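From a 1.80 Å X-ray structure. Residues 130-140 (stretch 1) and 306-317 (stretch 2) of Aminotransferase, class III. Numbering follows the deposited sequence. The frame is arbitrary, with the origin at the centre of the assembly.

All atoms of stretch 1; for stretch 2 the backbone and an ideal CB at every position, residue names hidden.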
# COMPACT_ATOMS: atom_id res chain seq x y z
N LYS B 130 -4.90 9.38 9.70
CA LYS B 130 -6.33 9.56 9.48
C LYS B 130 -7.13 9.15 10.71
O LYS B 130 -8.13 9.79 11.04
CB LYS B 130 -6.78 8.77 8.25
CG LYS B 130 -6.16 9.26 6.95
CD LYS B 130 -6.66 8.48 5.75
CE LYS B 130 -8.10 8.84 5.42
NZ LYS B 130 -8.66 7.97 4.35
N ILE B 131 -6.71 8.09 11.40
CA ILE B 131 -7.41 7.65 12.60
C ILE B 131 -7.30 8.70 13.70
O ILE B 131 -8.28 8.96 14.41
CB ILE B 131 -6.88 6.28 13.07
CG1 ILE B 131 -7.45 5.16 12.19
CG2 ILE B 131 -7.23 6.03 14.53
CD1 ILE B 131 -6.95 3.79 12.56
N ALA B 132 -6.13 9.30 13.87
CA ALA B 132 -5.97 10.33 14.89
C ALA B 132 -6.88 11.53 14.59
O ALA B 132 -7.59 12.03 15.48
CB ALA B 132 -4.51 10.77 14.98
N ARG B 133 -6.86 11.99 13.34
CA ARG B 133 -7.69 13.13 12.98
C ARG B 133 -9.18 12.80 13.12
O ARG B 133 -9.96 13.62 13.62
CB ARG B 133 -7.36 13.59 11.56
CG ARG B 133 -5.98 14.23 11.46
CD ARG B 133 -5.54 14.46 10.03
NE ARG B 133 -4.45 15.44 9.97
CZ ARG B 133 -3.72 15.69 8.88
NH1 ARG B 133 -3.94 15.01 7.77
NH2 ARG B 133 -2.76 16.60 8.92
N TYR B 134 -9.58 11.61 12.69
CA TYR B 134 -10.97 11.17 12.82
C TYR B 134 -11.38 11.03 14.28
O TYR B 134 -12.52 11.31 14.65
CB TYR B 134 -11.16 9.85 12.08
CG TYR B 134 -12.56 9.29 12.08
CD1 TYR B 134 -13.64 10.05 11.64
CD2 TYR B 134 -12.80 8.00 12.52
CE1 TYR B 134 -14.92 9.53 11.64
CE2 TYR B 134 -14.08 7.47 12.52
CZ TYR B 134 -15.13 8.24 12.09
OH TYR B 134 -16.40 7.72 12.09
N TYR B 135 -10.45 10.58 15.13
CA TYR B 135 -10.71 10.47 16.56
C TYR B 135 -11.02 11.83 17.16
O TYR B 135 -12.00 12.00 17.89
CB TYR B 135 -9.51 9.82 17.25
CG TYR B 135 -9.48 9.94 18.76
CD1 TYR B 135 -10.07 8.98 19.57
CD2 TYR B 135 -8.82 11.00 19.38
CE1 TYR B 135 -10.04 9.08 20.95
CE2 TYR B 135 -8.78 11.11 20.76
CZ TYR B 135 -9.39 10.15 21.54
OH TYR B 135 -9.35 10.25 22.91
N TRP B 136 -10.18 12.82 16.86
CA TRP B 136 -10.45 14.17 17.36
C TRP B 136 -11.73 14.74 16.76
O TRP B 136 -12.46 15.48 17.43
CB TRP B 136 -9.26 15.08 17.11
CG TRP B 136 -8.11 14.77 18.01
CD1 TRP B 136 -6.85 14.40 17.64
CD2 TRP B 136 -8.11 14.78 19.45
NE1 TRP B 136 -6.07 14.19 18.75
CE2 TRP B 136 -6.82 14.41 19.87
CE3 TRP B 136 -9.08 15.07 20.42
CZ2 TRP B 136 -6.48 14.33 21.22
CZ3 TRP B 136 -8.74 14.98 21.75
CH2 TRP B 136 -7.44 14.61 22.14
N TRP B 137 -12.02 14.41 15.49
CA TRP B 137 -13.26 14.86 14.87
C TRP B 137 -14.48 14.30 15.60
O TRP B 137 -15.46 15.02 15.83
CB TRP B 137 -13.27 14.45 13.40
CG TRP B 137 -14.45 14.96 12.61
CD1 TRP B 137 -14.61 16.21 12.08
CD2 TRP B 137 -15.61 14.21 12.23
NE1 TRP B 137 -15.81 16.29 11.42
CE2 TRP B 137 -16.44 15.08 11.49
CE3 TRP B 137 -16.04 12.90 12.45
CZ2 TRP B 137 -17.67 14.68 10.97
CZ3 TRP B 137 -17.26 12.50 11.94
CH2 TRP B 137 -18.06 13.39 11.21
N LEU B 138 -14.43 13.02 15.96
CA LEU B 138 -15.54 12.41 16.70
C LEU B 138 -15.69 13.02 18.09
O LEU B 138 -16.79 13.02 18.65
CB LEU B 138 -15.32 10.90 16.80
CG LEU B 138 -15.55 10.08 15.53
CD1 LEU B 138 -15.10 8.65 15.74
CD2 LEU B 138 -17.01 10.13 15.11
N LYS B 139 -14.60 13.53 18.65
CA LYS B 139 -14.63 14.15 19.97
C LYS B 139 -15.13 15.59 19.94
O LYS B 139 -15.15 16.24 20.99
CB LYS B 139 -13.24 14.10 20.61
CG LYS B 139 -12.75 12.71 20.96
CD LYS B 139 -13.55 12.11 22.10
CE LYS B 139 -12.76 11.03 22.82
NZ LYS B 139 -13.62 10.17 23.67
N GLY B 140 -15.51 16.10 18.78
CA GLY B 140 -15.95 17.47 18.67
C GLY B 140 -14.84 18.48 18.57
O GLY B 140 -15.04 19.65 18.92
N UNK B 306 -9.23 3.14 24.23
CA UNK B 306 -9.96 4.41 24.23
C UNK B 306 -10.25 4.89 22.81
O UNK B 306 -11.39 5.27 22.49
CB UNK B 306 -9.17 5.48 24.99
N UNK B 307 -9.24 4.87 21.94
CA UNK B 307 -9.42 5.30 20.56
C UNK B 307 -10.43 4.40 19.85
O UNK B 307 -11.31 4.88 19.13
CB UNK B 307 -8.08 5.29 19.82
N UNK B 308 -10.29 3.09 20.03
CA UNK B 308 -11.21 2.15 19.40
C UNK B 308 -12.63 2.34 19.91
O UNK B 308 -13.59 2.25 19.13
CB UNK B 308 -10.75 0.71 19.65
N UNK B 309 -12.80 2.58 21.21
CA UNK B 309 -14.13 2.82 21.76
C UNK B 309 -14.74 4.09 21.17
O UNK B 309 -15.93 4.11 20.82
CB UNK B 309 -14.07 2.92 23.29
N UNK B 310 -13.93 5.14 21.03
CA UNK B 310 -14.42 6.37 20.41
C UNK B 310 -14.86 6.12 18.97
O UNK B 310 -15.93 6.57 18.55
CB UNK B 310 -13.34 7.45 20.45
N UNK B 311 -14.04 5.39 18.21
CA UNK B 311 -14.39 5.09 16.82
C UNK B 311 -15.66 4.26 16.74
O UNK B 311 -16.53 4.52 15.90
CB UNK B 311 -13.24 4.35 16.13
N UNK B 312 -15.79 3.25 17.60
CA UNK B 312 -16.94 2.36 17.58
C UNK B 312 -18.18 2.96 18.22
O UNK B 312 -19.25 2.32 18.18
CB UNK B 312 -16.59 1.05 18.29
N UNK B 313 -18.08 4.15 18.81
CA UNK B 313 -19.26 4.78 19.40
C UNK B 313 -20.13 5.49 18.36
O UNK B 313 -21.25 5.88 18.69
CB UNK B 313 -18.83 5.78 20.48
N UNK B 314 -19.65 5.65 17.13
CA UNK B 314 -20.40 6.33 16.09
C UNK B 314 -21.16 5.32 15.25
O UNK B 314 -20.57 4.38 14.71
CB UNK B 314 -19.47 7.17 15.21
N UNK B 315 -22.48 5.52 15.13
CA UNK B 315 -23.33 4.65 14.32
C UNK B 315 -23.25 5.10 12.86
O UNK B 315 -24.17 5.69 12.29
CB UNK B 315 -24.78 4.67 14.82
N UNK B 316 -22.10 4.81 12.26
CA UNK B 316 -21.82 5.19 10.88
C UNK B 316 -20.73 4.27 10.35
O UNK B 316 -20.03 3.61 11.11
CB UNK B 316 -21.40 6.66 10.78
N UNK B 317 -20.59 4.25 9.03
CA UNK B 317 -19.54 3.46 8.40
C UNK B 317 -18.21 4.19 8.53
O UNK B 317 -18.13 5.41 8.30
CB UNK B 317 -19.87 3.19 6.93

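Two helices cross here at 61°, and helix 130-138 presents Ile 131, Tyr 134, Tyr 135 and Leu 138 to its neighbour.

At position 306, CA-to-CB points sideways, and the ideal CB lies 5.2 Å from Tyr 135 OH, with the ammonium of Lys 139 not far beyond. An acceptor on a flexible arm would suit, so Glu or Gln, with the charge favouring an acid. It is Glu 306: OE2 accepts from Tyr 135 OH at 2.9 Å and forms a salt bridge with Lys 139 NZ at 3.1 Å.

At 307 CA-to-CB points sideways and the ideal CB is 4.2 Å from Tyr 135 CD1, an apolar setting fit for Val, Ile, Leu or Met. Ile 307 lays CG1 over one face of the Tyr 135 ring in a CH-pi contact, while its CG2 meets Ile 131 CG2 at 4.0 Å.

Positions 308 and 309 find nothing of stretch 1 near their ideal CB atoms, so the contact leaves their identity free; they are Ala 308 and Glu 309.

Position 310 points toward stretch 1, its ideal CB only 3.7 Å from Tyr 135 CE1. Space is short: Ala would fit, but Ser or Thr would also give Lys 139 NZ an acceptor. In Thr 310, OG1 accepts from Lys 139 NZ at 3.1 Å and donates to Glu 306 O, also at 3.1 Å, while CG2 packs 4.0 Å from Leu 138 CB.

At 311 CA-to-CB runs sideways, yet Ile 131, Tyr 134, Tyr 135 and Leu 138 outline a hole for Leu or Met. Leu 311 fills it as a knob: CD2 lies 3.7 Å from both Tyr 134 CD2 and Leu 138 CD1.

Position 312 points away, and 313 has no close neighbour in stretch 1, so the contact sets no preference. They are Ala 312 and Ser 313, whose OG donates to Thr 310 O at 2.8 Å.

At 314 CA-to-CB points toward stretch 1 and the ideal CB is already 3.9 Å from Leu 138 CD2, so a small apolar residue suffices; Ala 314 makes that contact with its methyl.

Position 315 is out of reach, leaving the choice free: Asp 315.

Position 316 points toward stretch 1, yet Tyr 134 OH is 5.3 Å from the ideal CB and the Trp 137 ring lies farther out, so the side chain must be long. Lys or Arg could use both; Gln could reach the hydroxyl. Arg 316 donates from NH2 to Tyr 134 OH at 2.7 Å, with Trp 137 CZ3 over one face of the guanidinium.

Position 317 points away, again without preference: Val 317.

Stretch 2 (306-317) EIAETLASADRV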
# COMPACT_ATOMS: atom_id res chain seq x y z
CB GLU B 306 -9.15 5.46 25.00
CG GLU B 306 -9.37 6.89 24.54
CD GLU B 306 -10.71 7.45 24.98
OE1 GLU B 306 -11.34 6.85 25.88
OE2 GLU B 306 -11.13 8.48 24.43
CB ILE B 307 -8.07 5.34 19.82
CG1 ILE B 307 -7.20 6.47 20.36
CG2 ILE B 307 -8.28 5.48 18.32
CD1 ILE B 307 -5.83 6.53 19.74
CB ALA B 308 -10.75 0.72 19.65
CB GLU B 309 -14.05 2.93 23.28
CG GLU B 309 -15.39 3.00 23.98
CD GLU B 309 -16.02 1.63 24.15
OE1 GLU B 309 -15.29 0.62 24.10
OE2 GLU B 309 -17.26 1.57 24.35
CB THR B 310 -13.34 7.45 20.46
OG1 THR B 310 -13.07 7.79 21.83
CG2 THR B 310 -13.79 8.70 19.71
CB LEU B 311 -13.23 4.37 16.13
CG LEU B 311 -11.89 5.08 15.93
CD1 LEU B 311 -11.21 4.58 14.67
CD2 LEU B 311 -12.06 6.60 15.89
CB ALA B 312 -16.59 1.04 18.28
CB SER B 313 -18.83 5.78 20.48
OG SER B 313 -18.34 6.98 19.90
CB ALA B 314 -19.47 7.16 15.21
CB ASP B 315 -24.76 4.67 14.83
CG ASP B 315 -25.66 3.68 14.12
OD1 ASP B 315 -25.13 2.83 13.35
OD2 ASP B 315 -26.89 3.74 14.31
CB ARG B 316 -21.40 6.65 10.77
CG ARG B 316 -20.02 6.92 11.35
CD ARG B 316 -19.80 8.40 11.64
NE ARG B 316 -19.71 9.20 10.42
CZ ARG B 316 -18.67 9.18 9.59
NH1 ARG B 316 -18.68 9.95 8.50
NH2 ARG B 316 -17.62 8.40 9.83
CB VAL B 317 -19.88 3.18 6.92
CG1 VAL B 317 -18.75 2.44 6.24
CG2 VAL B 317 -21.18 2.40 6.82
O HOH W 1 -16.34 5.19 13.11
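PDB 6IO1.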